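Long-range contacts in putative oxidoreductase (Klebsiella pneumoniae subsp. pneumoniae MGH 78578, PDB 3E82), which is probably an NAD(P)-dependent oxidoreductase of the Gfo/Idh/MocA family, although its substrate is not known: residues 35-43 against 50-59; 272-280 against 291-300. All coordinates share one frame; numbering follows the deposited sequence.

Contact 1 of 2, residues 35-43 against 50-59; sequences LAFVASRDE and LPDVTVIASP
F37, V38 and A39 of strand 35-39 pair in parallel with T54, V55 and I56 of strand 54-56, the two short axes 4.6 Å apart and 32° from parallel. Four backbone bonds join them in the usual parallel ladder. T54 N gives to A36 O, V38 N to T54 O, I56 N to V38 O and S40 N to I56 O. The longest is S40 N to I56 O, 3.2 Å. F37, T54, A39 and I56 lie on one face of the sheet. The F37 ring runs alongside the T54 side chain, both pointing the same way, with F37 CD1 3.7 Å from T54 CB. The I56 CD1 methyl meets the same ring atom obliquely. V38 and V55 lie on the other face, where V46 of helix 43-49 touches both. V53 CG2 stands anti to its backbone N, which presses this methyl against A36 O at 3.3 Å. V53 also crosses V38 at about a right angle, with V38 CG2 and V53 CG2 4.0 Å apart. Beyond the strands, the R41 chain bends at chi2 (-64°), which brings one face of its guanidinium over A57 O and S58 CA, but R41 NE makes no hydrogen bond to A57 O. Water joins A36 O to T54 OG1, and another water joins E43 OE2 to V55 N. This is the right-handed beta-alpha-beta unit of a Rossmann domain, placing 54-56 at the sheet edge. The backbone ladder sets the strand register, apolar contacts add to it, F37 with I56 and V38 with V53, and water serves polar atoms at the margin.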
# COMPACT_ATOMS: atom_id res chain seq x y z
N LEU B 35 11.89 -39.23 -13.28
CA LEU B 35 12.23 -38.37 -14.41
C LEU B 35 13.02 -39.26 -15.38
O LEU B 35 14.22 -39.47 -15.21
CB LEU B 35 13.10 -37.20 -13.94
CG LEU B 35 13.58 -36.24 -15.04
CD1 LEU B 35 12.41 -35.76 -15.89
CD2 LEU B 35 14.29 -35.06 -14.38
N ALA B 36 12.32 -39.77 -16.39
CA ALA B 36 12.93 -40.68 -17.37
C ALA B 36 13.31 -40.03 -18.69
O ALA B 36 14.20 -40.52 -19.39
CB ALA B 36 11.97 -41.84 -17.63
N PHE B 37 12.64 -38.94 -19.03
CA PHE B 37 12.92 -38.24 -20.29
C PHE B 37 13.07 -36.73 -20.12
O PHE B 37 12.43 -36.12 -19.27
CB PHE B 37 11.80 -38.51 -21.30
CG PHE B 37 11.57 -39.96 -21.60
CD1 PHE B 37 12.34 -40.62 -22.55
CD2 PHE B 37 10.58 -40.67 -20.92
CE1 PHE B 37 12.12 -41.97 -22.83
CE2 PHE B 37 10.35 -42.02 -21.19
CZ PHE B 37 11.12 -42.67 -22.15
N VAL B 38 13.92 -36.15 -20.95
CA VAL B 38 14.13 -34.71 -20.97
C VAL B 38 14.19 -34.31 -22.45
O VAL B 38 15.01 -34.84 -23.20
CB VAL B 38 15.46 -34.31 -20.26
CG1 VAL B 38 15.76 -32.83 -20.51
CG2 VAL B 38 15.35 -34.55 -18.76
N ALA B 39 13.31 -33.41 -22.86
CA ALA B 39 13.32 -32.95 -24.25
C ALA B 39 14.18 -31.69 -24.30
O ALA B 39 13.87 -30.69 -23.64
CB ALA B 39 11.92 -32.66 -24.75
N SER B 40 15.27 -31.77 -25.05
CA SER B 40 16.20 -30.67 -25.20
C SER B 40 17.09 -30.92 -26.41
O SER B 40 17.45 -32.07 -26.70
CB SER B 40 17.07 -30.54 -23.95
OG SER B 40 18.11 -29.58 -24.13
N ARG B 41 17.45 -29.85 -27.11
CA ARG B 41 18.30 -29.92 -28.30
C ARG B 41 19.77 -30.07 -27.92
O ARG B 41 20.61 -30.28 -28.80
CB ARG B 41 18.13 -28.66 -29.15
CG ARG B 41 16.74 -28.42 -29.69
CD ARG B 41 16.34 -29.52 -30.65
NE ARG B 41 14.97 -29.34 -31.14
CZ ARG B 41 14.39 -30.13 -32.05
NH1 ARG B 41 15.07 -31.15 -32.57
NH2 ARG B 41 13.14 -29.91 -32.42
N ASP B 42 20.07 -29.94 -26.63
CA ASP B 42 21.45 -30.05 -26.15
C ASP B 42 21.64 -31.23 -25.20
O ASP B 42 21.59 -31.06 -23.98
CB ASP B 42 21.84 -28.76 -25.43
CG ASP B 42 23.32 -28.71 -25.11
OD1 ASP B 42 23.98 -29.77 -25.17
OD2 ASP B 42 23.83 -27.61 -24.79
N GLU B 43 21.87 -32.41 -25.76
CA GLU B 43 22.05 -33.61 -24.95
C GLU B 43 23.13 -33.45 -23.89
O GLU B 43 22.88 -33.69 -22.71
CB GLU B 43 22.38 -34.82 -25.83
CG GLU B 43 22.63 -36.08 -25.02
CD GLU B 43 22.87 -37.31 -25.88
OE1 GLU B 43 23.84 -37.31 -26.67
OE2 GLU B 43 22.08 -38.28 -25.75
N LEU B 50 22.21 -34.96 -15.45
CA LEU B 50 21.48 -36.22 -15.34
C LEU B 50 22.08 -37.23 -16.31
O LEU B 50 21.49 -37.54 -17.35
CB LEU B 50 20.01 -35.98 -15.67
CG LEU B 50 19.43 -34.70 -15.06
CD1 LEU B 50 17.98 -34.53 -15.46
CD2 LEU B 50 19.57 -34.76 -13.54
N PRO B 51 23.27 -37.77 -15.98
CA PRO B 51 24.00 -38.75 -16.79
C PRO B 51 23.19 -39.93 -17.30
O PRO B 51 23.50 -40.49 -18.35
CB PRO B 51 25.12 -39.21 -15.85
CG PRO B 51 25.38 -37.99 -15.04
CD PRO B 51 23.99 -37.51 -14.72
N ASP B 52 22.14 -40.31 -16.57
CA ASP B 52 21.36 -41.47 -16.98
C ASP B 52 19.93 -41.25 -17.47
O ASP B 52 19.17 -42.21 -17.58
CB ASP B 52 21.34 -42.49 -15.83
CG ASP B 52 22.74 -42.86 -15.36
OD1 ASP B 52 23.56 -43.26 -16.21
OD2 ASP B 52 23.01 -42.76 -14.15
N VAL B 53 19.56 -40.02 -17.77
CA VAL B 53 18.20 -39.78 -18.26
C VAL B 53 18.21 -39.88 -19.80
O VAL B 53 19.24 -39.65 -20.43
CB VAL B 53 17.69 -38.38 -17.82
CG1 VAL B 53 18.30 -37.28 -18.69
CG2 VAL B 53 16.18 -38.34 -17.90
N THR B 54 17.07 -40.23 -20.39
CA THR B 54 16.99 -40.33 -21.85
C THR B 54 16.60 -38.98 -22.45
O THR B 54 15.56 -38.42 -22.12
CB THR B 54 15.94 -41.37 -22.29
OG1 THR B 54 16.26 -42.64 -21.71
CG2 THR B 54 15.92 -41.50 -23.80
N VAL B 55 17.44 -38.44 -23.33
CA VAL B 55 17.15 -37.15 -23.94
C VAL B 55 16.53 -37.29 -25.32
O VAL B 55 17.06 -37.98 -26.19
CB VAL B 55 18.42 -36.29 -24.09
CG1 VAL B 55 18.05 -34.93 -24.68
CG2 VAL B 55 19.09 -36.12 -22.74
N ILE B 56 15.39 -36.63 -25.52
CA ILE B 56 14.72 -36.66 -26.81
C ILE B 56 14.77 -35.25 -27.39
O ILE B 56 14.30 -34.29 -26.77
CB ILE B 56 13.25 -37.10 -26.69
CG1 ILE B 56 13.18 -38.53 -26.16
CG2 ILE B 56 12.56 -37.01 -28.05
CD1 ILE B 56 11.76 -39.06 -26.04
N ALA B 57 15.33 -35.13 -28.59
CA ALA B 57 15.48 -33.83 -29.24
C ALA B 57 14.19 -33.02 -29.38
O ALA B 57 14.14 -31.88 -28.94
CB ALA B 57 16.13 -34.02 -30.62
N SER B 58 13.16 -33.59 -29.99
CA SER B 58 11.92 -32.84 -30.18
C SER B 58 10.88 -32.99 -29.07
O SER B 58 10.62 -34.10 -28.58
CB SER B 58 11.26 -33.21 -31.51
OG SER B 58 10.67 -34.49 -31.44
N PRO B 59 10.25 -31.87 -28.68
CA PRO B 59 9.22 -31.81 -27.64
C PRO B 59 8.04 -32.72 -27.98
O PRO B 59 7.54 -33.45 -27.13
CB PRO B 59 8.82 -30.34 -27.62
CG PRO B 59 10.06 -29.64 -28.09
CD PRO B 59 10.53 -30.52 -29.21
O HOH W 1 14.29 -43.09 -20.14
O HOH W 2 19.87 -39.88 -24.10

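Contact 2 of 2, residues 272-280 against 291-300; sequences DWGQDDDPL and AQATPQGDQR
W273 meets D298 through its indole NE1, which gives a hydrogen bond to D298 OD1 at 2.6 Å. The acceptor lies almost in the ring plane, while the carboxylate is turned nearly perpendicular to it, at 89°. W273 chi1 (173°) sets CG anti to the backbone N and carries the indole to the 291-300 side. D298 OD1 also accepts from R300 N, a capping bond in the turn that leads into the helix. The two donors reach it from opposite faces of the carboxylate. D298 OD2 uses its syn lone pair for a salt bridge to R300 NH1, 2.9 Å. Q299 CG lies at the indole edge, 4.0 Å from W273 CZ2. L26 of helix 17-28 and L262 of helix 258-263 also touch the W273 side chain. Next along, G297 N gives a nearly straight bond to G274 O, 2.8 Å. At the other end T294 chi1 (-56°) puts OG1 beside its own backbone N, and the hydroxyl donates to D278 O at 2.7 Å. Its CG2 methyl faces D276 OD2, which is held by S131 and K252. A water donates to T294 O and accepts weakly from D276 N. L280 and Q292 close the contact as an antiparallel hydrogen-bonded pair, while P279 CB rests on A291 CB, 3.8 Å away. The contact thus continues a strand pairing of the C-terminal domain as two irregular chains. Between the few backbone bonds, side-chain and water bonds bridge them, and D298 ties the buried indole to the turn before the helix.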
# COMPACT_ATOMS: atom_id res chain seq x y z
N ASP B 272 18.96 -28.21 5.45
CA ASP B 272 18.45 -26.85 5.62
C ASP B 272 17.44 -26.38 4.58
O ASP B 272 17.12 -25.18 4.53
CB ASP B 272 19.63 -25.88 5.67
CG ASP B 272 20.77 -26.38 6.53
OD1 ASP B 272 20.51 -26.85 7.66
OD2 ASP B 272 21.94 -26.30 6.08
N TRP B 273 16.93 -27.29 3.76
CA TRP B 273 15.96 -26.94 2.73
C TRP B 273 14.71 -26.28 3.32
O TRP B 273 14.10 -26.80 4.25
CB TRP B 273 15.57 -28.21 1.94
CG TRP B 273 14.44 -28.02 0.94
CD1 TRP B 273 13.18 -28.53 1.02
CD2 TRP B 273 14.49 -27.27 -0.28
NE1 TRP B 273 12.44 -28.14 -0.07
CE2 TRP B 273 13.22 -27.37 -0.89
CE3 TRP B 273 15.49 -26.53 -0.93
CZ2 TRP B 273 12.91 -26.74 -2.10
CZ3 TRP B 273 15.19 -25.90 -2.14
CH2 TRP B 273 13.91 -26.02 -2.71
N GLY B 274 14.35 -25.11 2.80
CA GLY B 274 13.17 -24.41 3.27
C GLY B 274 13.16 -23.85 4.69
O GLY B 274 12.13 -23.36 5.15
N GLN B 275 14.29 -23.92 5.38
CA GLN B 275 14.35 -23.40 6.74
C GLN B 275 14.26 -21.88 6.69
O GLN B 275 14.78 -21.25 5.77
CB GLN B 275 15.65 -23.83 7.43
CG GLN B 275 15.64 -25.31 7.81
CD GLN B 275 14.55 -25.64 8.81
OE1 GLN B 275 13.97 -26.72 8.78
NE2 GLN B 275 14.26 -24.70 9.70
N ASP B 276 13.59 -21.31 7.68
CA ASP B 276 13.43 -19.86 7.74
C ASP B 276 13.57 -19.39 9.19
O ASP B 276 12.64 -19.50 9.99
CB ASP B 276 12.04 -19.48 7.21
CG ASP B 276 11.92 -18.01 6.91
OD1 ASP B 276 12.75 -17.22 7.42
OD2 ASP B 276 10.99 -17.64 6.16
N ASP B 277 14.74 -18.85 9.51
CA ASP B 277 14.99 -18.37 10.87
C ASP B 277 14.60 -16.90 11.08
O ASP B 277 15.05 -16.26 12.03
CB ASP B 277 16.46 -18.61 11.24
CG ASP B 277 17.42 -17.80 10.40
OD1 ASP B 277 16.98 -17.25 9.37
OD2 ASP B 277 18.61 -17.73 10.76
N ASP B 278 13.78 -16.38 10.18
CA ASP B 278 13.27 -15.01 10.29
C ASP B 278 11.88 -15.25 10.85
O ASP B 278 11.00 -15.74 10.16
CB ASP B 278 13.19 -14.33 8.92
CG ASP B 278 12.57 -12.93 9.01
OD1 ASP B 278 13.14 -12.07 9.70
OD2 ASP B 278 11.51 -12.70 8.38
N PRO B 279 11.67 -14.90 12.12
CA PRO B 279 10.37 -15.12 12.74
C PRO B 279 9.25 -14.18 12.34
O PRO B 279 9.47 -13.12 11.78
CB PRO B 279 10.69 -15.02 14.22
CG PRO B 279 11.67 -13.90 14.23
CD PRO B 279 12.59 -14.23 13.06
N LEU B 280 8.04 -14.62 12.66
CA LEU B 280 6.86 -13.84 12.42
C LEU B 280 6.85 -12.91 13.63
O LEU B 280 7.08 -13.36 14.76
CB LEU B 280 5.63 -14.75 12.44
CG LEU B 280 5.53 -15.79 11.32
CD1 LEU B 280 4.91 -17.08 11.86
CD2 LEU B 280 4.71 -15.23 10.16
N ALA B 291 7.82 -12.76 18.95
CA ALA B 291 8.10 -13.54 17.75
C ALA B 291 7.47 -14.92 17.79
O ALA B 291 7.14 -15.44 18.85
CB ALA B 291 9.61 -13.67 17.57
N GLN B 292 7.27 -15.49 16.61
CA GLN B 292 6.71 -16.83 16.50
C GLN B 292 7.50 -17.53 15.40
O GLN B 292 7.63 -16.99 14.29
CB GLN B 292 5.23 -16.80 16.13
CG GLN B 292 4.63 -18.20 16.02
CD GLN B 292 3.13 -18.20 15.89
OE1 GLN B 292 2.42 -17.58 16.68
NE2 GLN B 292 2.62 -18.92 14.89
N ALA B 293 8.04 -18.70 15.72
CA ALA B 293 8.83 -19.45 14.75
C ALA B 293 8.07 -19.64 13.45
O ALA B 293 6.89 -19.96 13.44
CB ALA B 293 9.23 -20.81 15.33
N THR B 294 8.76 -19.40 12.34
CA THR B 294 8.17 -19.56 11.01
C THR B 294 8.33 -21.02 10.58
O THR B 294 9.42 -21.59 10.68
CB THR B 294 8.87 -18.66 9.97
OG1 THR B 294 8.81 -17.30 10.41
CG2 THR B 294 8.18 -18.78 8.61
N PRO B 295 7.25 -21.64 10.10
CA PRO B 295 7.30 -23.03 9.66
C PRO B 295 8.21 -23.21 8.44
O PRO B 295 8.39 -22.29 7.64
CB PRO B 295 5.84 -23.36 9.37
CG PRO B 295 5.27 -22.03 8.96
CD PRO B 295 5.89 -21.09 9.95
N GLN B 296 8.79 -24.40 8.33
CA GLN B 296 9.67 -24.71 7.22
C GLN B 296 8.86 -24.69 5.94
O GLN B 296 7.69 -25.08 5.94
CB GLN B 296 10.29 -26.10 7.39
CG GLN B 296 11.36 -26.44 6.34
CD GLN B 296 11.25 -27.87 5.80
OE1 GLN B 296 10.93 -28.80 6.53
NE2 GLN B 296 11.53 -28.04 4.51
N GLY B 297 9.46 -24.23 4.86
CA GLY B 297 8.76 -24.21 3.58
C GLY B 297 9.25 -25.37 2.73
O GLY B 297 10.38 -25.83 2.90
N ASP B 298 8.41 -25.87 1.82
CA ASP B 298 8.83 -26.96 0.94
C ASP B 298 7.95 -27.12 -0.29
O ASP B 298 6.92 -27.79 -0.25
CB ASP B 298 8.88 -28.28 1.71
CG ASP B 298 9.37 -29.43 0.85
OD1 ASP B 298 10.01 -29.16 -0.20
OD2 ASP B 298 9.13 -30.60 1.22
N GLN B 299 8.38 -26.53 -1.40
CA GLN B 299 7.61 -26.63 -2.63
C GLN B 299 7.57 -28.05 -3.22
O GLN B 299 6.84 -28.30 -4.18
CB GLN B 299 8.13 -25.62 -3.67
CG GLN B 299 9.56 -25.83 -4.13
CD GLN B 299 10.04 -24.66 -4.98
OE1 GLN B 299 9.62 -24.49 -6.13
NE2 GLN B 299 10.91 -23.83 -4.41
N ARG B 300 8.34 -28.97 -2.65
CA ARG B 300 8.31 -30.35 -3.13
C ARG B 300 6.88 -30.86 -2.91
O ARG B 300 6.46 -31.84 -3.52
CB ARG B 300 9.29 -31.24 -2.34
CG ARG B 300 10.76 -30.91 -2.55
CD ARG B 300 11.68 -31.66 -1.58
NE ARG B 300 11.45 -33.10 -1.60
CZ ARG B 300 10.75 -33.77 -0.69
NH1 ARG B 300 10.20 -33.12 0.34
NH2 ARG B 300 10.59 -35.09 -0.81
O HOH W 3 11.34 -22.98 9.45
O HOH W 4 11.91 -18.38 12.03

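The two contacts lie in different domains and do not touch; their centres are about 34 Å apart and their nearest atoms about 13 Å. Contact 1 sits at the edge strand of the parallel Rossmann sheet, far from the chain centre. Contact 2 starts at the edge strand of the mixed C-terminal sheet and runs back toward the Rossmann domain, where helix 17-28 packs on its W273 end. Both are partly buried. Contact 1 pairs neighbouring strands of one sheet through backbone bonds and apolar side chains. Contact 2 joins mainly loops; a few backbone bonds are supplemented by an indole-carboxylate bond and a threonine hydroxyl.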